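Local atomic coordinates of inner membrane protein (Salmonella typhimurium LT2, PDB entry 2QJV), a protein that probably acts as a sugar-acid isomerase, perhaps on glucuronate, and binds nickel in a cupin fold of the KduI/IolB family. Residues 17-20 with 21-25; 9-13 with 14-18; 175-178 with 179-182. The protein carries 2 engineered substitutions. All coordinates share one frame; numbering follows the deposited sequence. Where two conformers were deposited one is given.

How the contacts relate
Contacts 1 and 2 lie head to tail on the first strand of the chain, 16-19, outermost within this chain in a six-stranded antiparallel sheet. Contact 2 brings the chain into the strand and contact 1 leads it out into the short helix 21-24; they share Q17 and H18, and their centres are about 13 Å apart. Contact 3 comes much later, as a hairpin opening strand 181-193 of the five-stranded sheet, with its centre about 35 Å from that of contact 2, on the other side of the chain's centre. Distant within one chain, contacts 2 and 3 nevertheless meet between subunits of the hexamer, where T10 of one copy bonds T175 of another.

Contact 1. Residues 17-20 with 21-25; sequences QHIS and PQNAG
The carboxamide of N23 lies beside the end of strand 16-19 with its plane 83° from that of the H18 imidazole, and its ND2 is 3.7 Å from H18 CD2. Over one face of this amide stands the S20 hydroxyl, with OG 3.4 Å from N23 CG, while the two amide ends reach backbone atoms. Together S20 and N23 make a capping box, the reciprocal pair that starts helix 21-24. S20 N donates almost straight to N23 OD1 (2.9 Å, 173°), although it approaches from above the carbonyl plane. In return N23 N donates to S20 OG at 3.1 Å. The amide can turn back on the strand because N23 CG lies between its own backbone N and carbonyl carbon (chi1 72°). Its ND2 then donates to H18 O at 3.0 Å, so both ends are held and the flat group cannot easily spin.

Serine suits the N-cap because its short hydroxyl reaches the first turn; P21 suits the next place because that turn asks no N-H of it. E27 of the second subunit binds both S20 OG and H18 NE2, and D32 holds H18 ND1, so the cap belongs to a subunit interface. G25, with positive phi, ends the helix. Closing the first turn, A24 N donates to S20 O at 2.8 Å, and the A24 CB methyl lies 4.1 Å from I19 CG2.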
ATOM      1  N   GLN A  17      15.588  20.881  -1.844  1.00 32.17           N
ATOM      2  CA  GLN A  17      15.717  19.598  -1.127  1.00 36.94           C
ATOM      3  C   GLN A  17      16.040  19.836   0.347  1.00 36.42           C
ATOM      4  O   GLN A  17      16.936  20.591   0.657  1.00 37.24           O
ATOM      5  CB  GLN A  17      16.793  18.666  -1.730  1.00 37.18           C
ATOM      6  CG  GLN A  17      16.339  17.968  -3.068  1.00 36.44           C
ATOM      7  CD  GLN A  17      15.261  16.924  -2.908  1.00 38.08           C
ATOM      8  OE1 GLN A  17      14.822  16.630  -1.783  1.00 35.56           O
ATOM      9  NE2 GLN A  17      14.795  16.373  -4.033  1.00 33.04           N
ATOM     10  N   HIS A  18      15.267  19.206   1.222  1.00 36.88           N
ATOM     11  CA  HIS A  18      15.465  19.295   2.677  1.00 38.19           C
ATOM     12  C   HIS A  18      15.235  17.914   3.298  1.00 32.85           C
ATOM     13  O   HIS A  18      14.093  17.515   3.571  1.00 37.21           O
ATOM     14  CB  HIS A  18      14.580  20.362   3.378  1.00 37.64           C
ATOM     15  CG  HIS A  18      14.771  20.365   4.867  1.00 36.81           C
ATOM     16  ND1 HIS A  18      15.956  20.751   5.456  1.00 37.85           N
ATOM     17  CD2 HIS A  18      13.966  19.940   5.876  1.00 39.60           C
ATOM     18  CE1 HIS A  18      15.871  20.571   6.766  1.00 42.63           C
ATOM     19  NE2 HIS A  18      14.668  20.097   7.048  1.00 35.39           N
ATOM     20  N   ILE A  19      16.344  17.213   3.524  0.50 35.87           N
ATOM     21  CA  ILE A  19      16.336  15.881   4.108  0.50 35.08           C
ATOM     22  C   ILE A  19      17.022  15.972   5.459  0.50 35.38           C
ATOM     23  O   ILE A  19      18.180  16.381   5.552  0.50 36.97           O
ATOM     24  CB  ILE A  19      17.057  14.823   3.206  0.50 36.61           C
ATOM     25  CG1 ILE A  19      16.577  14.914   1.743  0.50 36.05           C
ATOM     26  CG2 ILE A  19      16.882  13.393   3.799  0.50 34.54           C
ATOM     27  CD1 ILE A  19      15.045  14.754   1.569  0.50 26.44           C
ATOM     28  N   SER A  20      16.302  15.603   6.515  1.00 37.34           N
ATOM     29  CA  SER A  20      16.825  15.687   7.878  1.00 36.39           C
ATOM     30  C   SER A  20      16.691  14.342   8.546  1.00 35.53           C
ATOM     31  O   SER A  20      15.850  13.520   8.135  1.00 34.46           O
ATOM     32  CB  SER A  20      16.050  16.751   8.671  1.00 33.86           C
ATOM     33  OG  SER A  20      14.697  16.406   8.899  1.00 33.29           O
ATOM     34  N   PRO A  21      17.502  14.101   9.588  1.00 34.21           N
ATOM     35  CA  PRO A  21      17.272  12.873  10.349  1.00 35.11           C
ATOM     36  C   PRO A  21      15.803  12.717  10.804  1.00 33.86           C
ATOM     37  O   PRO A  21      15.236  11.620  10.741  1.00 32.48           O
ATOM     38  CB  PRO A  21      18.256  13.006  11.518  1.00 34.76           C
ATOM     39  CG  PRO A  21      19.351  13.851  10.990  1.00 32.08           C
ATOM     40  CD  PRO A  21      18.680  14.841  10.084  1.00 35.59           C
ATOM     41  N   GLN A  22      15.162  13.827  11.177  1.00 33.87           N
ATOM     42  CA  GLN A  22      13.784  13.816  11.643  1.00 34.92           C
ATOM     43  C   GLN A  22      12.777  13.404  10.554  1.00 34.24           C
ATOM     44  O   GLN A  22      11.869  12.607  10.827  1.00 34.26           O
ATOM     45  CB  GLN A  22      13.411  15.182  12.236  1.00 35.16           C
ATOM     46  CG  GLN A  22      14.215  15.546  13.470  1.00 35.54           C
ATOM     47  CD  GLN A  22      15.426  16.433  13.212  1.00 39.28           C
ATOM     48  OE1 GLN A  22      16.078  16.398  12.183  1.00 36.38           O
ATOM     49  NE2 GLN A  22      15.678  17.310  14.177  1.00 52.53           N
ATOM     50  N   ASN A  23      12.949  13.907   9.328  1.00 35.12           N
ATOM     51  CA  ASN A  23      12.021  13.506   8.256  1.00 36.46           C
ATOM     52  C   ASN A  23      12.446  12.230   7.497  1.00 36.23           C
ATOM     53  O   ASN A  23      11.659  11.678   6.745  1.00 35.38           O
ATOM     54  CB  ASN A  23      11.675  14.728   7.310  1.00 33.21           C
ATOM     55  CG  ASN A  23      12.787  15.182   6.406  1.00 34.92           C
ATOM     56  OD1 ASN A  23      13.687  14.417   6.000  1.00 34.32           O
ATOM     57  ND2 ASN A  23      12.708  16.470   6.009  1.00 33.55           N
ATOM     58  N   ALA A  24      13.694  11.783   7.687  1.00 36.00           N
ATOM     59  CA  ALA A  24      14.217  10.563   7.051  1.00 35.17           C
ATOM     60  C   ALA A  24      13.979   9.331   7.928  1.00 37.41           C
ATOM     61  O   ALA A  24      14.045   8.212   7.454  1.00 39.26           O
ATOM     62  CB  ALA A  24      15.697  10.721   6.712  1.00 32.29           C
ATOM     63  N   GLY A  25      13.653   9.528   9.203  1.00 36.15           N
ATOM     64  CA  GLY A  25      13.452   8.394  10.094  1.00 35.68           C
ATOM     65  C   GLY A  25      14.776   7.737  10.488  1.00 33.80           C
ATOM     66  O   GLY A  25      14.849   6.533  10.649  1.00 33.01           O
TER

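Contact 2. Residues 9-13 with 14-18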
ATOM      1  N   CYS A   9      11.859  17.103  -5.744  0.50 42.35           N
ATOM      2  CA  CYS A   9      11.989  18.530  -5.360  0.50 45.49           C
ATOM      3  C   CYS A   9      10.655  19.219  -5.009  0.50 47.73           C
ATOM      4  O   CYS A   9       9.633  19.040  -5.697  0.50 44.44           O
ATOM      5  CB  CYS A   9      12.696  19.374  -6.426  0.50 47.68           C
ATOM      6  SG  CYS A   9      14.463  19.300  -6.317  0.50 38.72           S
ATOM      7  N   THR A  10      10.676  19.990  -3.918  1.00 48.40           N
ATOM      8  CA  THR A  10       9.457  20.721  -3.477  1.00 50.17           C
ATOM      9  C   THR A  10       9.187  22.046  -4.216  1.00 49.95           C
ATOM     10  O   THR A  10       8.059  22.554  -4.148  1.00 49.31           O
ATOM     11  CB  THR A  10       9.475  21.004  -1.895  1.00 53.25           C
ATOM     12  OG1 THR A  10      10.628  21.803  -1.533  1.00 44.92           O
ATOM     13  CG2 THR A  10       9.439  19.702  -1.047  1.00 43.97           C
ATOM     14  N   SER A  11      10.202  22.544  -4.949  1.00 49.84           N
ATOM     15  CA  SER A  11      10.157  23.809  -5.720  1.00 46.11           C
ATOM     16  C   SER A  11      11.276  23.883  -6.778  1.00 45.81           C
ATOM     17  O   SER A  11      12.154  23.008  -6.846  1.00 42.14           O
ATOM     18  CB  SER A  11      10.289  24.984  -4.749  1.00 44.43           C
ATOM     19  OG  SER A  11      11.461  24.840  -3.944  1.00 51.18           O
ATOM     20  N   GLU A  12      11.275  24.937  -7.592  1.00 44.31           N
ATOM     21  CA  GLU A  12      12.358  25.171  -8.544  1.00 46.59           C
ATOM     22  C   GLU A  12      13.467  26.076  -7.972  1.00 42.63           C
ATOM     23  O   GLU A  12      14.624  26.028  -8.411  1.00 42.20           O
ATOM     24  CB  GLU A  12      11.830  25.813  -9.824  1.00 50.34           C
ATOM     25  CG  GLU A  12      10.800  24.979 -10.600  1.00 61.50           C
ATOM     26  CD  GLU A  12      10.544  25.547 -12.015  1.00 60.87           C
ATOM     27  OE1 GLU A  12      11.527  25.917 -12.716  1.00 74.43           O
ATOM     28  OE2 GLU A  12       9.357  25.607 -12.423  1.00 84.75           O
ATOM     29  N   SER A  13      13.107  26.901  -6.991  1.00 37.40           N
ATOM     30  CA  SER A  13      14.072  27.813  -6.361  1.00 38.14           C
ATOM     31  C   SER A  13      14.034  27.723  -4.824  1.00 36.92           C
ATOM     32  O   SER A  13      13.064  27.213  -4.210  1.00 34.93           O
ATOM     33  CB  SER A  13      13.843  29.241  -6.857  1.00 39.15           C
ATOM     34  OG  SER A  13      12.730  29.816  -6.278  1.00 46.83           O
ATOM     35  N   GLY A  14      15.087  28.245  -4.209  1.00 37.35           N
ATOM     36  CA  GLY A  14      15.232  28.156  -2.763  1.00 37.18           C
ATOM     37  C   GLY A  14      15.714  26.813  -2.283  1.00 34.82           C
ATOM     38  O   GLY A  14      16.543  26.160  -2.937  1.00 32.87           O
ATOM     39  N   ASN A  15      15.167  26.355  -1.149  1.00 35.51           N
ATOM     40  CA  ASN A  15      15.589  25.098  -0.498  1.00 35.92           C
ATOM     41  C   ASN A  15      14.852  23.899  -1.100  1.00 33.02           C
ATOM     42  O   ASN A  15      13.957  23.329  -0.498  1.00 33.68           O
ATOM     43  CB  ASN A  15      15.334  25.237   0.995  1.00 36.27           C
ATOM     44  CG  ASN A  15      15.931  24.100   1.872  1.00 33.78           C
ATOM     45  OD1 ASN A  15      15.467  23.948   3.022  1.00 35.39           O
ATOM     46  ND2 ASN A  15      16.930  23.358   1.389  1.00 36.27           N
ATOM     47  N   ILE A  16      15.212  23.580  -2.332  1.00 35.29           N
ATOM     48  CA  ILE A  16      14.482  22.581  -3.167  1.00 35.18           C
ATOM     49  C   ILE A  16      14.538  21.156  -2.611  1.00 33.22           C
ATOM     50  O   ILE A  16      13.635  20.322  -2.854  1.00 33.17           O
ATOM     51  CB  ILE A  16      14.993  22.619  -4.664  1.00 34.08           C
ATOM     52  CG1 ILE A  16      16.452  22.150  -4.804  1.00 36.44           C
ATOM     53  CG2 ILE A  16      14.813  24.001  -5.248  1.00 32.30           C
ATOM     54  CD1 ILE A  16      16.836  21.851  -6.284  1.00 37.58           C
ATOM     55  N   GLN A  17      15.588  20.881  -1.844  1.00 32.17           N
ATOM     56  CA  GLN A  17      15.717  19.598  -1.127  1.00 36.94           C
ATOM     57  C   GLN A  17      16.040  19.836   0.347  1.00 36.42           C
ATOM     58  O   GLN A  17      16.936  20.591   0.657  1.00 37.24           O
ATOM     59  CB  GLN A  17      16.793  18.666  -1.730  1.00 37.18           C
ATOM     60  CG  GLN A  17      16.339  17.968  -3.068  1.00 36.44           C
ATOM     61  CD  GLN A  17      15.261  16.924  -2.908  1.00 38.08           C
ATOM     62  OE1 GLN A  17      14.822  16.630  -1.783  1.00 35.56           O
ATOM     63  NE2 GLN A  17      14.795  16.373  -4.033  1.00 33.04           N
ATOM     64  N   HIS A  18      15.267  19.206   1.222  1.00 36.88           N
ATOM     65  CA  HIS A  18      15.465  19.295   2.677  1.00 38.19           C
ATOM     66  C   HIS A  18      15.235  17.914   3.298  1.00 32.85           C
ATOM     67  O   HIS A  18      14.093  17.515   3.571  1.00 37.21           O
ATOM     68  CB  HIS A  18      14.580  20.362   3.378  1.00 37.64           C
ATOM     69  CG  HIS A  18      14.771  20.365   4.867  1.00 36.81           C
ATOM     70  ND1 HIS A  18      15.956  20.751   5.456  1.00 37.85           N
ATOM     71  CD2 HIS A  18      13.966  19.940   5.876  1.00 39.60           C
ATOM     72  CE1 HIS A  18      15.871  20.571   6.766  1.00 42.63           C
ATOM     73  NE2 HIS A  18      14.668  20.097   7.048  1.00 35.39           N
TER
HETATM   74  O   HOH W   1      12.367  21.334   0.248  1.00 24.11           O
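T10 and I16 bring the ends of a tight loop together: T10 N donates to I16 O at 3.2 Å and 162°, in the carbonyl plane and on a lone pair. The loop leads into strand 16-19, outermost in its sheet within this chain, through an inverse gamma turn centred on N15, followed by a classic beta bulge in which I16 and Q17 both face V33 of strand 30-35. The backbone of N15 also bonds the second subunit. G14, with positive phi, suits a backbone shape that glycine adopts easily. Behind it, S11 OG donates to S13 O at 2.9 Å and braces the loop from within.

A water adds a second link beside the backbone bond, donating to N15 O at 2.7 Å and also bonding T10 OG1. That hydroxyl is further held by T175 of the second subunit, so a threonine here serves both the loop and the interface.

I16 is the buried apolar centre, packed also on V33 and Q35. Its CG2 branch lies 3.3 Å from S11 O. CG1, set between the backbone N and carbonyl carbon (chi1 66°), brings CD1 to 3.5 Å from SG in the C9 conformer described. Q17 bends at chi2 (-70°), so that NE2 donates to the backbone O atoms of S7 and R219 and lies 3.5 Å from C9 N, two donors that do not bond each other.

Contact 3. Residues 175-178 with 179-182; sequences TAVE and GQET
The carbonyl oxygen of V177 is gripped by two backbone donors, Q180 N at 2.8 Å and E181 N at 2.9 Å. The first bond closes a type II beta turn with E178 and G179 at its corners. The second is nearly straight (170°), lies in the carbonyl plane and uses a lone pair. Two successive residues facing one make a classic beta bulge, here at the end of an antiparallel hairpin. V177 and E181 form its hydrogen-bonded pair, completed by V177 N donating to E181 O at 3.0 Å. G179 takes the positive phi of the third position of a type II turn, commonly a glycine.

V177 and E181 send their side chains to the same face of the hairpin. The beta-branched valine suits an extended chain, and its two methyls divide the work: CG1 meets Q180 CB at 3.9 Å, and CG2 lies 4.1 Å from E181 CB. E181 is buried, and its long side chain spans the distance to the backbone N of T175. With CG anti to the backbone N (chi1 -168°) it runs extended alongside T175, its CG 3.4 Å from T175 O. At its end OE2 accepts a weak bond from T175 N at 3.3 Å and another from D174 N, while OE1 is held by T255. Those N-H groups and the hydroxyl would help to compensate a buried carboxylate. T175 OG1 bonds T10 OG1 of the third subunit, and A176 bonds that subunit through its backbone.

In the fold, the hairpin follows the nickel ligands H171 and H173 and opens strand 181-193, which carries the further ligand E186. That strand forms one edge of the five-stranded sheet within the chain, next to strand 238-246.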
ATOM      1  N   THR A 175      24.658  -2.292   9.103  1.00 36.33           N
ATOM      2  CA  THR A 175      24.839  -3.005  10.341  1.00 36.79           C
ATOM      3  C   THR A 175      26.290  -2.940  10.792  1.00 37.33           C
ATOM      4  O   THR A 175      27.191  -3.108   9.983  1.00 38.10           O
ATOM      5  CB  THR A 175      24.478  -4.511  10.186  1.00 37.74           C
ATOM      6  OG1 THR A 175      23.171  -4.629   9.616  1.00 38.30           O
ATOM      7  CG2 THR A 175      24.555  -5.275  11.533  1.00 31.90           C
ATOM      8  N   ALA A 176      26.493  -2.648  12.078  1.00 35.94           N
ATOM      9  CA  ALA A 176      27.812  -2.737  12.723  1.00 35.08           C
ATOM     10  C   ALA A 176      28.196  -4.230  12.892  1.00 35.12           C
ATOM     11  O   ALA A 176      27.625  -4.943  13.732  1.00 33.66           O
ATOM     12  CB  ALA A 176      27.808  -1.992  14.053  1.00 32.96           C
ATOM     13  N   VAL A 177      29.128  -4.698  12.048  1.00 34.45           N
ATOM     14  CA  VAL A 177      29.734  -6.034  12.072  1.00 35.01           C
ATOM     15  C   VAL A 177      31.263  -5.782  12.119  1.00 37.74           C
ATOM     16  O   VAL A 177      31.894  -5.478  11.092  1.00 35.53           O
ATOM     17  CB  VAL A 177      29.368  -6.916  10.847  1.00 34.70           C
ATOM     18  CG1 VAL A 177      29.889  -8.373  11.037  1.00 34.19           C
ATOM     19  CG2 VAL A 177      27.836  -6.872  10.514  1.00 38.46           C
ATOM     20  N   GLU A 178      31.834  -5.915  13.309  1.00 40.72           N
ATOM     21  CA  GLU A 178      33.236  -5.567  13.569  1.00 44.91           C
ATOM     22  C   GLU A 178      34.182  -6.105  12.487  1.00 42.69           C
ATOM     23  O   GLU A 178      34.199  -7.316  12.204  1.00 39.47           O
ATOM     24  CB  GLU A 178      33.681  -6.068  14.941  1.00 45.51           C
ATOM     25  CG  GLU A 178      35.014  -5.474  15.408  1.00 51.91           C
ATOM     26  CD  GLU A 178      35.483  -6.057  16.733  1.00 57.09           C
ATOM     27  OE1 GLU A 178      35.060  -7.198  17.118  1.00 68.26           O
ATOM     28  OE2 GLU A 178      36.302  -5.359  17.386  1.00 76.72           O
ATOM     29  N   GLY A 179      34.913  -5.166  11.876  1.00 43.82           N
ATOM     30  CA  GLY A 179      35.889  -5.440  10.817  1.00 45.21           C
ATOM     31  C   GLY A 179      35.335  -5.801   9.441  1.00 44.94           C
ATOM     32  O   GLY A 179      36.119  -6.102   8.525  1.00 45.15           O
ATOM     33  N   GLN A 180      34.008  -5.795   9.292  1.00 41.03           N
ATOM     34  CA  GLN A 180      33.340  -6.202   8.050  1.00 41.59           C
ATOM     35  C   GLN A 180      32.418  -5.173   7.490  1.00 38.70           C
ATOM     36  O   GLN A 180      32.389  -4.981   6.279  1.00 37.35           O
ATOM     37  CB  GLN A 180      32.505  -7.484   8.253  1.00 44.32           C
ATOM     38  CG  GLN A 180      33.335  -8.723   8.648  1.00 57.91           C
ATOM     39  CD  GLN A 180      34.335  -9.172   7.551  1.00 69.84           C
ATOM     40  OE1 GLN A 180      33.966  -9.345   6.375  1.00 74.53           O
ATOM     41  NE2 GLN A 180      35.595  -9.363   7.942  1.00 72.97           N
ATOM     42  N   GLU A 181      31.590  -4.567   8.358  1.00 34.26           N
ATOM     43  CA  GLU A 181      30.607  -3.630   7.923  1.00 34.40           C
ATOM     44  C   GLU A 181      30.332  -2.567   8.995  1.00 31.08           C
ATOM     45  O   GLU A 181      30.464  -2.817  10.180  1.00 31.75           O
ATOM     46  CB  GLU A 181      29.306  -4.387   7.571  1.00 34.70           C
ATOM     47  CG  GLU A 181      28.285  -3.586   6.833  1.00 36.59           C
ATOM     48  CD  GLU A 181      27.076  -4.401   6.412  1.00 38.85           C
ATOM     49  OE1 GLU A 181      27.244  -5.550   5.925  1.00 40.14           O
ATOM     50  OE2 GLU A 181      25.965  -3.868   6.524  1.00 36.40           O
ATOM     51  N   THR A 182      29.961  -1.393   8.543  1.00 34.58           N
ATOM     52  CA  THR A 182      29.521  -0.315   9.411  1.00 36.19           C
ATOM     53  C   THR A 182      28.089   0.087   9.007  1.00 36.67           C
ATOM     54  O   THR A 182      27.658  -0.151   7.882  1.00 36.31           O
ATOM     55  CB  THR A 182      30.452   0.940   9.344  1.00 35.00           C
ATOM     56  OG1 THR A 182      30.654   1.312   7.980  1.00 38.02           O
ATOM     57  CG2 THR A 182      31.801   0.689  10.042  1.00 35.24           C
TER